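Local coordinates for protein putative hydrolase (Bacteroides ovatus, PDB 4HBS) that is of unknown function but is probably a hydrolase, folded as a five-bladed beta-propeller, at residues D215-H220 with S258-Y263. Residues are numbered along the deposited sequence; the frame is centred on the assembly and turned at random.
Sequences DNFNDH and SQWEYY
Phe-217 and Trp-260 meet where two successive blades of the five-bladed beta-propeller adjoin: strand 210-218 is the outermost strand of one four-stranded antiparallel sheet, and strand 260-265 belongs to the next sheet. The backbones stay well apart, with the CA atoms of Asn-218 and Trp-260 10.8 Å from each other, and every close approach between the two segments is made by side-chain atoms. The close-packed part is the aromatic pair, where Trp-260 and Phe-217 bury more surface than the other residues of the contact; the edge of Phe-217 is directed toward the indole face in an offset edge-to-face stack, planes at 77°. Phe-217 CE2 lies 3.7 Å from Trp-260 CZ2, and having CG anti to the backbone N (chi1 -173°) carries the phenyl ring across to the indole. Leu-173 of strand 169-178 touches both rings, and the indole is anchored by a hydrogen bond from NE1 to the Leu-256 carbonyl. Beside this pair, the end of the Asn-218 side chain also borders the indole. The partly exposed His-220 side is looser: its imidazole meets Tyr-262 only at the hydroxyl end, while Tyr-277 stacks on the ring. An alanine at His-220 would probably leave the Tyr-262 hydroxyl without this inter-blade donor and Tyr-277 without its stacking partner. The cross-blade bond is far from straight: His-220 NE2 donates to Tyr-262 OH at 3.1 Å with an N-H...O angle of 136°, the oxygen tilted 27° out of the imidazole plane.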
loop_
_atom_site.group_PDB
_atom_site.type_symbol
_atom_site.label_atom_id
_atom_site.label_comp_id
_atom_site.label_asym_id
_atom_site.label_seq_id
_atom_site.Cartn_x
_atom_site.Cartn_y
_atom_site.Cartn_z
ATOM N N ASP A 215 -13.220 -0.065 -16.786
ATOM C CA ASP A 215 -12.773 -1.418 -16.421
ATOM C C ASP A 215 -11.907 -2.093 -17.496
ATOM O O ASP A 215 -11.224 -3.057 -17.168
ATOM C CB ASP A 215 -13.951 -2.308 -16.070
ATOM C CG ASP A 215 -14.659 -1.819 -14.836
ATOM O OD1 ASP A 215 -15.475 -0.877 -14.953
ATOM O OD2 ASP A 215 -14.335 -2.309 -13.734
ATOM N N ASN A 216 -11.902 -1.570 -18.753
ATOM C CA ASN A 216 -11.074 -2.085 -19.854
ATOM C C ASN A 216 -9.873 -1.135 -20.137
ATOM O O ASN A 216 -9.405 -1.083 -21.274
ATOM C CB ASN A 216 -11.921 -2.260 -21.142
ATOM C CG ASN A 216 -13.283 -2.909 -20.934
ATOM O OD1 ASN A 216 -13.389 -4.109 -20.631
ATOM N ND2 ASN A 216 -14.360 -2.139 -21.114
ATOM N N PHE A 217 -9.361 -0.416 -19.098
ATOM C CA PHE A 217 -8.218 0.505 -19.226
ATOM C C PHE A 217 -6.969 -0.278 -19.746
ATOM O O PHE A 217 -6.402 0.088 -20.774
ATOM C CB PHE A 217 -7.950 1.199 -17.869
ATOM C CG PHE A 217 -6.922 2.296 -17.897
ATOM C CD1 PHE A 217 -7.187 3.499 -18.528
ATOM C CD2 PHE A 217 -5.718 2.159 -17.224
ATOM C CE1 PHE A 217 -6.236 4.520 -18.550
ATOM C CE2 PHE A 217 -4.763 3.172 -17.257
ATOM C CZ PHE A 217 -5.029 4.350 -17.920
ATOM N N ASN A 218 -6.597 -1.374 -19.059
ATOM C CA ASN A 218 -5.521 -2.302 -19.471
ATOM C C ASN A 218 -6.011 -3.717 -19.426
ATOM O O ASN A 218 -6.989 -4.015 -18.737
ATOM C CB ASN A 218 -4.287 -2.274 -18.526
ATOM C CG ASN A 218 -3.601 -0.977 -18.280
ATOM O OD1 ASN A 218 -3.653 -0.042 -19.086
ATOM N ND2 ASN A 218 -2.760 -0.976 -17.247
ATOM N N ASP A 219 -5.275 -4.613 -20.081
ATOM C CA ASP A 219 -5.434 -6.060 -19.953
ATOM C C ASP A 219 -4.010 -6.604 -19.690
ATOM O O ASP A 219 -3.700 -7.748 -19.985
ATOM C CB ASP A 219 -6.131 -6.682 -21.178
ATOM C CG ASP A 219 -5.369 -6.633 -22.482
ATOM O OD1 ASP A 219 -4.421 -5.812 -22.592
ATOM O OD2 ASP A 219 -5.736 -7.391 -23.407
ATOM N N HIS A 220 -3.182 -5.759 -19.049
ATOM C CA HIS A 220 -1.777 -5.984 -18.799
ATOM C C HIS A 220 -1.561 -6.961 -17.672
ATOM O O HIS A 220 -2.206 -6.880 -16.625
ATOM C CB HIS A 220 -1.056 -4.653 -18.446
ATOM C CG HIS A 220 -1.051 -3.609 -19.525
ATOM N ND1 HIS A 220 -1.539 -3.865 -20.803
ATOM C CD2 HIS A 220 -0.622 -2.327 -19.481
ATOM C CE1 HIS A 220 -1.406 -2.733 -21.475
ATOM N NE2 HIS A 220 -0.867 -1.779 -20.717
ATOM N N SER A 258 -3.481 9.633 -19.644
ATOM C CA SER A 258 -2.619 9.983 -20.793
ATOM C C SER A 258 -2.033 8.761 -21.434
ATOM O O SER A 258 -2.092 7.683 -20.847
ATOM C CB SER A 258 -1.436 10.832 -20.339
ATOM O OG SER A 258 -1.792 11.899 -19.490
ATOM N N GLN A 259 -1.362 8.932 -22.582
ATOM C CA GLN A 259 -0.688 7.819 -23.245
ATOM C C GLN A 259 0.481 7.354 -22.383
ATOM O O GLN A 259 1.244 8.178 -21.865
ATOM C CB GLN A 259 -0.198 8.213 -24.649
ATOM C CG GLN A 259 0.619 7.122 -25.345
ATOM C CD GLN A 259 0.406 7.115 -26.836
ATOM O OE1 GLN A 259 0.891 7.995 -27.551
ATOM N NE2 GLN A 259 -0.340 6.131 -27.344
ATOM N N TRP A 260 0.594 6.039 -22.201
ATOM C CA TRP A 260 1.672 5.453 -21.418
ATOM C C TRP A 260 2.815 5.079 -22.329
ATOM O O TRP A 260 2.587 4.689 -23.479
ATOM C CB TRP A 260 1.193 4.202 -20.663
ATOM C CG TRP A 260 0.351 4.473 -19.460
ATOM C CD1 TRP A 260 -0.337 5.615 -19.169
ATOM C CD2 TRP A 260 0.044 3.543 -18.420
ATOM N NE1 TRP A 260 -1.012 5.469 -17.980
ATOM C CE2 TRP A 260 -0.794 4.208 -17.496
ATOM C CE3 TRP A 260 0.402 2.210 -18.170
ATOM C CZ2 TRP A 260 -1.251 3.593 -16.329
ATOM C CZ3 TRP A 260 -0.057 1.604 -17.017
ATOM C CH2 TRP A 260 -0.907 2.277 -16.133
ATOM N N GLU A 261 4.048 5.213 -21.823
ATOM C CA GLU A 261 5.250 4.776 -22.521
ATOM C C GLU A 261 6.099 4.038 -21.507
ATOM O O GLU A 261 6.122 4.402 -20.332
ATOM C CB GLU A 261 5.991 5.899 -23.238
ATOM C CG GLU A 261 6.261 7.136 -22.419
ATOM C CD GLU A 261 7.119 8.159 -23.141
ATOM O OE1 GLU A 261 7.287 8.042 -24.379
ATOM O OE2 GLU A 261 7.631 9.078 -22.462
ATOM N N TYR A 262 6.722 2.951 -21.946
ATOM C CA TYR A 262 7.432 2.002 -21.107
ATOM C C TYR A 262 8.928 2.065 -21.326
ATOM O O TYR A 262 9.376 2.053 -22.469
ATOM C CB TYR A 262 6.904 0.579 -21.429
ATOM C CG TYR A 262 5.391 0.496 -21.372
ATOM C CD1 TYR A 262 4.613 0.832 -22.476
ATOM C CD2 TYR A 262 4.736 0.165 -20.193
ATOM C CE1 TYR A 262 3.222 0.846 -22.405
ATOM C CE2 TYR A 262 3.342 0.152 -20.115
ATOM C CZ TYR A 262 2.588 0.477 -21.232
ATOM O OH TYR A 262 1.214 0.483 -21.192
ATOM N N TYR A 263 9.703 2.117 -20.231
ATOM C CA TYR A 263 11.166 2.114 -20.287
ATOM C C TYR A 263 11.559 0.650 -20.407
ATOM O O TYR A 263 11.368 -0.127 -19.460
ATOM C CB TYR A 263 11.741 2.789 -19.033
ATOM C CG TYR A 263 13.170 3.278 -19.117
ATOM C CD1 TYR A 263 13.570 4.162 -20.119
ATOM C CD2 TYR A 263 14.067 3.035 -18.079
ATOM C CE1 TYR A 263 14.849 4.715 -20.131
ATOM C CE2 TYR A 263 15.361 3.550 -18.102
ATOM C CZ TYR A 263 15.743 4.411 -19.116
ATOM O OH TYR A 263 17.019 4.922 -19.150
#